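Local coordinates for NO-binding heme-dependent sensor protein (Shewanella oneidensis, PDB 4U99), which binds heme through an axial histidine and probably serves as a nitric oxide sensor of the H-NOX family, at residues G97-I102 and L115-G120. The protein carries 3 engineered substitutions. Sequence-based numbering, arbitrary orientation.
Sequences GIHDVI and LPHING. With HEM (protoporphyrin IX containing Fe), chain C.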
# COMPACT_ATOMS: atom_id res chain seq x y z
N GLY A 97 -11.29 9.31 1.18
CA GLY A 97 -12.17 8.25 1.66
C GLY A 97 -11.45 7.01 2.16
O GLY A 97 -12.09 6.03 2.51
N ILE A 98 -10.12 7.04 2.20
CA ILE A 98 -9.35 5.86 2.60
C ILE A 98 -9.78 5.36 3.97
O ILE A 98 -10.05 4.18 4.16
CB ILE A 98 -7.83 6.14 2.62
CG1 ILE A 98 -7.32 6.39 1.21
CG2 ILE A 98 -7.07 4.96 3.23
CD1 ILE A 98 -5.91 7.00 1.16
N HIS A 99 -9.87 6.28 4.93
CA HIS A 99 -10.15 5.87 6.30
C HIS A 99 -11.63 5.59 6.54
O HIS A 99 -11.98 4.54 7.06
CB HIS A 99 -9.67 6.92 7.29
CG HIS A 99 -9.74 6.46 8.71
ND1 HIS A 99 -8.81 5.59 9.25
CD2 HIS A 99 -10.65 6.69 9.69
CE1 HIS A 99 -9.13 5.33 10.51
NE2 HIS A 99 -10.24 5.99 10.80
N ASP A 100 -12.48 6.54 6.15
CA ASP A 100 -13.90 6.48 6.51
C ASP A 100 -14.74 5.60 5.58
O ASP A 100 -15.85 5.23 5.94
CB ASP A 100 -14.49 7.89 6.53
CG ASP A 100 -13.94 8.74 7.66
OD1 ASP A 100 -13.57 8.18 8.72
OD2 ASP A 100 -13.89 9.98 7.50
N VAL A 101 -14.21 5.27 4.41
CA VAL A 101 -14.95 4.46 3.44
C VAL A 101 -14.23 3.16 3.14
O VAL A 101 -14.77 2.08 3.38
CB VAL A 101 -15.18 5.23 2.12
CG1 VAL A 101 -15.99 4.39 1.14
CG2 VAL A 101 -15.91 6.54 2.40
N ILE A 102 -13.02 3.24 2.60
CA ILE A 102 -12.31 2.03 2.20
C ILE A 102 -11.99 1.13 3.39
O ILE A 102 -12.43 -0.01 3.45
CB ILE A 102 -11.01 2.38 1.44
CG1 ILE A 102 -11.37 3.12 0.15
CG2 ILE A 102 -10.21 1.12 1.13
CD1 ILE A 102 -10.19 3.58 -0.66
N LEU A 115 -5.06 -2.28 10.55
CA LEU A 115 -5.06 -1.15 9.62
C LEU A 115 -4.41 0.08 10.24
O LEU A 115 -4.43 0.25 11.45
CB LEU A 115 -6.49 -0.83 9.20
CG LEU A 115 -7.19 -1.90 8.36
CD1 LEU A 115 -8.70 -1.71 8.41
CD2 LEU A 115 -6.68 -1.87 6.93
N PRO A 116 -3.86 0.97 9.39
CA PRO A 116 -3.29 2.22 9.91
C PRO A 116 -4.39 3.21 10.27
O PRO A 116 -5.54 3.00 9.89
CB PRO A 116 -2.47 2.73 8.73
CG PRO A 116 -3.23 2.26 7.54
CD PRO A 116 -3.81 0.91 7.92
N HIS A 117 -4.03 4.25 11.00
CA HIS A 117 -4.91 5.39 11.17
C HIS A 117 -4.54 6.45 10.15
O HIS A 117 -3.39 6.88 10.09
CB HIS A 117 -4.84 5.96 12.58
CG HIS A 117 -5.87 7.01 12.85
ND1 HIS A 117 -7.15 6.70 13.26
CD2 HIS A 117 -5.82 8.36 12.74
CE1 HIS A 117 -7.84 7.82 13.40
NE2 HIS A 117 -7.06 8.84 13.09
N ILE A 118 -5.51 6.86 9.34
CA ILE A 118 -5.27 7.83 8.28
C ILE A 118 -6.30 8.96 8.34
O ILE A 118 -7.48 8.72 8.62
CB ILE A 118 -5.29 7.16 6.89
CG1 ILE A 118 -4.08 6.23 6.76
CG2 ILE A 118 -5.29 8.20 5.76
CD1 ILE A 118 -4.03 5.43 5.47
N ASN A 119 -5.84 10.18 8.08
CA ASN A 119 -6.72 11.33 7.95
C ASN A 119 -6.20 12.27 6.87
O ASN A 119 -5.05 12.69 6.91
CB ASN A 119 -6.85 12.08 9.27
CG ASN A 119 -7.83 13.24 9.19
OD1 ASN A 119 -7.44 14.38 8.96
ND2 ASN A 119 -9.12 12.94 9.35
N GLY A 120 -7.07 12.57 5.92
CA GLY A 120 -6.74 13.47 4.83
C GLY A 120 -7.40 14.82 5.01
O GLY A 120 -8.53 14.91 5.49
CHA HEM C . -3.56 -2.26 4.96
CHB HEM C . -3.03 2.23 3.22
CHC HEM C . -6.24 1.34 -0.28
CHD HEM C . -7.49 -2.72 2.07
C1A HEM C . -3.01 -1.04 4.65
C2A HEM C . -1.68 -0.59 5.00
C3A HEM C . -1.53 0.65 4.52
C4A HEM C . -2.76 1.03 3.85
CMA HEM C . -0.28 1.55 4.63
CAA HEM C . -0.63 -1.42 5.79
CBA HEM C . -1.04 -1.59 7.26
CGA HEM C . -0.56 -0.45 8.13
O1A HEM C . -0.75 -0.52 9.37
O2A HEM C . 0.01 0.54 7.61
C1B HEM C . -3.80 2.38 2.09
C2B HEM C . -3.76 3.50 1.17
C3B HEM C . -4.67 3.26 0.20
C4B HEM C . -5.27 1.97 0.47
CMB HEM C . -2.84 4.73 1.39
CAB HEM C . -5.05 4.10 -1.04
CBB HEM C . -4.28 5.06 -1.55
C1C HEM C . -6.86 0.15 0.05
C2C HEM C . -7.91 -0.50 -0.72
C3C HEM C . -8.24 -1.63 -0.07
C4C HEM C . -7.44 -1.71 1.13
CMC HEM C . -8.46 0.06 -2.05
CAC HEM C . -9.31 -2.69 -0.44
CBC HEM C . -10.45 -2.34 -1.03
C1D HEM C . -6.49 -3.05 2.96
C2D HEM C . -6.28 -4.36 3.56
C3D HEM C . -5.05 -4.21 4.46
C4D HEM C . -4.64 -2.83 4.31
CMD HEM C . -7.11 -5.64 3.34
CAD HEM C . -4.39 -5.30 5.32
CBD HEM C . -5.00 -5.31 6.72
CGD HEM C . -4.40 -6.45 7.49
O1D HEM C . -3.40 -7.04 7.00
O2D HEM C . -4.91 -6.77 8.59
NA HEM C . -3.64 -0.03 3.96
NB HEM C . -4.72 1.47 1.63
NC HEM C . -6.61 -0.62 1.17
ND HEM C . -5.50 -2.18 3.43
FE HEM C . -5.27 -0.21 2.70
O HOH W 1 -7.10 3.90 7.87
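The imidazoles of His99 and His117 meet obliquely: their planes are turned 60° against each other and the ring centroids lie 4.7 Å apart. CE1 of His99 comes closest, 3.7 Å from ND1 of His117. Pro116 O sits at the edge of the His99 ring, near its plane, while Ile118 O approaches the same ring obliquely. This is a small example of how an H-NOX fold joins its proximal helix to its sheet on the side of the heme where His103 ligates the iron. Helix 98-109 begins here over edge strand 117-123, and the axes of the two segments make an angle of 107°. With the two elements nearly crosswise, the contact is carried by a few side chains, the Ile118 carbonyl and a water. His99 has its CG anti to the backbone N (chi1 -171°), which brings the ring over to Ile118 O and the imidazole of His117. Its CB rests 3.1 Å from Ile118 O. A water bridges the polar edge, donating a hydrogen bond to Pro116 O and bonding His99 ND1 at 2.8 Å, and so ties the ring's position to the strand's entry. Farther in, the contact turns apolar beside the porphyrin. Ile118, whose other neighbours include Leu130 and Tyr132, brings CD1 against both Ile98 and the porphyrin's meso carbon CHB. Pro116 lies against a heme propionate, and Ile98, which also touches His103, places CD1 at the vinyl carbon CBB. Its other branch, CG2, completes the hydrophobic seam by meeting Ile118 CD1 at 3.8 Å.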